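Side-chain contact in kunitz-type serine protease inhibitor homolog calcicludine (Dendroaspis angusticeps, PDB 5YV7), which blocks L-type calcium channels as a mamba venom toxin built on the Kunitz protease-inhibitor scaffold: residues A[33-38]-A[44-49]. Sequence-based numbering, arbitrary orientation.
Sequences LPFLFS and ANRFQT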
ATOM      1  N   LEU A  33      -4.623  -2.249  -4.304  1.00 38.17           N
ATOM      2  CA  LEU A  33      -5.849  -2.685  -3.653  1.00 37.72           C
ATOM      3  C   LEU A  33      -6.152  -1.832  -2.418  1.00 37.83           C
ATOM      4  O   LEU A  33      -5.234  -1.393  -1.718  1.00 38.18           O
ATOM      5  CB  LEU A  33      -5.748  -4.163  -3.249  1.00 38.30           C
ATOM      6  CG  LEU A  33      -5.570  -5.190  -4.373  1.00 41.62           C
ATOM      7  CD1 LEU A  33      -5.542  -6.593  -3.798  1.00 39.01           C
ATOM      8  CD2 LEU A  33      -6.697  -5.066  -5.418  1.00 35.59           C
ATOM      9  N   PRO A  34      -7.425  -1.568  -2.137  1.00 40.02           N
ATOM     10  CA  PRO A  34      -7.770  -0.786  -0.944  1.00 39.52           C
ATOM     11  C   PRO A  34      -7.557  -1.583   0.334  1.00 38.31           C
ATOM     12  O   PRO A  34      -7.667  -2.809   0.352  1.00 41.68           O
ATOM     13  CB  PRO A  34      -9.261  -0.474  -1.149  1.00 37.90           C
ATOM     14  CG  PRO A  34      -9.758  -1.636  -1.945  1.00 38.60           C
ATOM     15  CD  PRO A  34      -8.623  -1.968  -2.899  1.00 36.83           C
ATOM     16  N   PHE A  35      -7.259  -0.869   1.418  1.00 34.39           N
ATOM     17  CA  PHE A  35      -7.302  -1.476   2.744  1.00 36.82           C
ATOM     18  C   PHE A  35      -7.488  -0.381   3.787  1.00 37.63           C
ATOM     19  O   PHE A  35      -7.342   0.811   3.498  1.00 40.46           O
ATOM     20  CB  PHE A  35      -6.051  -2.327   3.032  1.00 36.31           C
ATOM     21  CG  PHE A  35      -4.824  -1.545   3.462  1.00 35.18           C
ATOM     22  CD1 PHE A  35      -4.011  -0.920   2.517  1.00 34.68           C
ATOM     23  CD2 PHE A  35      -4.453  -1.491   4.809  1.00 32.22           C
ATOM     24  CE1 PHE A  35      -2.850  -0.234   2.908  1.00 37.08           C
ATOM     25  CE2 PHE A  35      -3.305  -0.811   5.214  1.00 34.96           C
ATOM     26  CZ  PHE A  35      -2.493  -0.181   4.267  1.00 37.27           C
ATOM     27  N   LEU A  36      -7.849  -0.800   4.994  1.00 32.46           N
ATOM     28  CA  LEU A  36      -8.039   0.114   6.109  1.00 38.89           C
ATOM     29  C   LEU A  36      -6.785   0.096   6.978  1.00 37.33           C
ATOM     30  O   LEU A  36      -6.435  -0.942   7.545  1.00 35.83           O
ATOM     31  CB  LEU A  36      -9.283  -0.253   6.930  1.00 35.71           C
ATOM     32  CG  LEU A  36     -10.618  -0.134   6.188  1.00 40.84           C
ATOM     33  CD1 LEU A  36     -11.802  -0.421   7.118  1.00 33.21           C
ATOM     34  CD2 LEU A  36     -10.768   1.239   5.502  1.00 36.73           C
ATOM     35  N   PHE A  37      -6.109   1.242   7.058  1.00 38.33           N
ATOM     36  CA  PHE A  37      -4.932   1.415   7.898  1.00 37.27           C
ATOM     37  C   PHE A  37      -5.360   1.910   9.280  1.00 38.94           C
ATOM     38  O   PHE A  37      -6.240   2.770   9.401  1.00 39.91           O
ATOM     39  CB  PHE A  37      -3.965   2.396   7.229  1.00 36.28           C
ATOM     40  CG  PHE A  37      -2.746   2.721   8.042  1.00 38.51           C
ATOM     41  CD1 PHE A  37      -1.976   1.714   8.605  1.00 39.69           C
ATOM     42  CD2 PHE A  37      -2.357   4.043   8.234  1.00 40.58           C
ATOM     43  CE1 PHE A  37      -0.834   2.018   9.357  1.00 39.32           C
ATOM     44  CE2 PHE A  37      -1.207   4.354   8.980  1.00 40.62           C
ATOM     45  CZ  PHE A  37      -0.452   3.340   9.539  1.00 37.93           C
ATOM     46  N   SER A  38      -4.751   1.343  10.326  1.00 36.83           N
ATOM     47  CA  SER A  38      -5.159   1.672  11.688  1.00 40.48           C
ATOM     48  C   SER A  38      -4.703   3.061  12.110  1.00 41.35           C
ATOM     49  O   SER A  38      -5.288   3.631  13.036  1.00 38.12           O
ATOM     50  CB  SER A  38      -4.628   0.634  12.684  1.00 37.15           C
ATOM     51  OG  SER A  38      -3.247   0.813  12.908  1.00 35.85           O
ATOM     52  N   ALA A  44       5.893   0.725   4.501  1.00 42.93           N
ATOM     53  CA  ALA A  44       5.962   1.633   3.367  1.00 40.63           C
ATOM     54  C   ALA A  44       4.999   1.269   2.241  1.00 43.16           C
ATOM     55  O   ALA A  44       4.829   2.069   1.314  1.00 42.38           O
ATOM     56  CB  ALA A  44       7.392   1.690   2.845  1.00 39.56           C
ATOM     57  N   ASN A  45       4.355   0.105   2.300  1.00 40.08           N
ATOM     58  CA  ASN A  45       3.385  -0.276   1.275  1.00 37.67           C
ATOM     59  C   ASN A  45       2.010   0.284   1.640  1.00 36.47           C
ATOM     60  O   ASN A  45       1.074  -0.434   1.979  1.00 39.00           O
ATOM     61  CB  ASN A  45       3.350  -1.790   1.101  1.00 37.04           C
ATOM     62  CG  ASN A  45       2.660  -2.204  -0.189  1.00 42.12           C
ATOM     63  OD1 ASN A  45       2.178  -1.353  -0.939  1.00 41.67           O
ATOM     64  ND2 ASN A  45       2.604  -3.504  -0.452  1.00 39.24           N
ATOM     65  N   ARG A  46       1.903   1.608   1.563  1.00 37.93           N
ATOM     66  CA  ARG A  46       0.658   2.293   1.896  1.00 39.04           C
ATOM     67  C   ARG A  46       0.590   3.593   1.112  1.00 37.63           C
ATOM     68  O   ARG A  46       1.560   4.349   1.071  1.00 40.88           O
ATOM     69  CB  ARG A  46       0.537   2.580   3.405  1.00 35.55           C
ATOM     70  CG  ARG A  46      -0.730   3.383   3.756  1.00 37.71           C
ATOM     71  CD  ARG A  46      -0.864   3.694   5.252  1.00 42.58           C
ATOM     72  NE  ARG A  46       0.153   4.621   5.777  1.00 44.72           N
ATOM     73  CZ  ARG A  46       1.239   4.249   6.473  1.00 51.88           C
ATOM     74  NH1 ARG A  46       1.474   2.957   6.738  1.00 43.48           N
ATOM     75  NH2 ARG A  46       2.103   5.171   6.908  1.00 51.45           N
ATOM     76  N   PHE A  47      -0.551   3.850   0.492  1.00 38.36           N
ATOM     77  CA  PHE A  47      -0.705   5.038  -0.329  1.00 39.50           C
ATOM     78  C   PHE A  47      -2.066   5.661  -0.063  1.00 42.82           C
ATOM     79  O   PHE A  47      -3.042   4.964   0.232  1.00 42.13           O
ATOM     80  CB  PHE A  47      -0.516   4.690  -1.809  1.00 39.94           C
ATOM     81  CG  PHE A  47       0.699   3.866  -2.055  1.00 40.20           C
ATOM     82  CD1 PHE A  47       1.939   4.474  -2.204  1.00 40.85           C
ATOM     83  CD2 PHE A  47       0.623   2.483  -2.070  1.00 36.60           C
ATOM     84  CE1 PHE A  47       3.076   3.722  -2.391  1.00 37.97           C
ATOM     85  CE2 PHE A  47       1.751   1.725  -2.257  1.00 38.05           C
ATOM     86  CZ  PHE A  47       2.987   2.345  -2.422  1.00 38.38           C
ATOM     87  N   GLN A  48      -2.112   6.991  -0.138  1.00 44.49           N
ATOM     88  CA  GLN A  48      -3.362   7.684   0.126  1.00 48.09           C
ATOM     89  C   GLN A  48      -4.330   7.578  -1.047  1.00 46.33           C
ATOM     90  O   GLN A  48      -5.546   7.590  -0.846  1.00 48.91           O
ATOM     91  CB  GLN A  48      -3.081   9.147   0.471  1.00 53.27           C
ATOM     92  CG  GLN A  48      -4.331   9.969   0.776  1.00 57.71           C
ATOM     93  CD  GLN A  48      -5.104   9.442   1.977  1.00 56.39           C
ATOM     94  OE1 GLN A  48      -4.515   8.971   2.950  1.00 63.12           O
ATOM     95  NE2 GLN A  48      -6.429   9.520   1.912  1.00 56.91           N
ATOM     96  N   THR A  49      -3.827   7.454  -2.265  1.00 47.20           N
ATOM     97  CA  THR A  49      -4.689   7.351  -3.430  1.00 49.19           C
ATOM     98  C   THR A  49      -4.239   6.180  -4.281  1.00 44.82           C
ATOM     99  O   THR A  49      -3.056   5.819  -4.286  1.00 43.08           O
ATOM    100  CB  THR A  49      -4.659   8.627  -4.274  1.00 51.55           C
ATOM    101  OG1 THR A  49      -3.321   8.847  -4.740  1.00 52.71           O
ATOM    102  CG2 THR A  49      -5.110   9.831  -3.452  1.00 42.62           C
TER
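The nearest CA atoms across the contact, those of Phe-37 and Arg-46, are 8.2 Å apart. Residues 33-37 are the end of a β-strand, while 44-49 run as an irregular loop toward the helix 50-58; no hydrogen bond joins them, and the gap is bridged mainly by side chains. Asn-45 is the centre of an inverse gamma turn, closed by a weak bond from Arg-46 N to Ala-44 O, and from there the CB of Arg-46 points at the strand.

The arginine chain runs extended through its first two torsions and then bends at chi3 (67°), which lays the guanidinium flat over one face of Phe-37. The planes are only 3° apart, and Arg-46 CZ sits 3.9 Å from the centroid of the Phe-37 ring, a cation-pi stack. Arg-46 NH1 reaches Phe-37 CZ at 3.4 Å, while nearer the root of the ring Arg-46 CD adds a CH-pi contact over the same face, 3.7 Å from the Phe-37 centroid. On the ring's side, CG anti to the backbone N carries Phe-37 out toward the loop.

In this Kunitz fold the strand 31-37 pairs antiparallel with 20-26, and the contact ties that hairpin to the loop leading into the C-terminal helix. Phe-35, two residues back along the strand, meets the aliphatic part of the same arginine: its CZ lies 4.0 Å from Arg-46 CG, and its ring is turned 64° from the guanidinium. Phe-35 CE1 also approaches the carbonyl O of Asn-45. The amide of Asn-45 is turned to other parts of the fold, ND2 bonding to Glu-9 O and OD1 accepting from Phe-25 N.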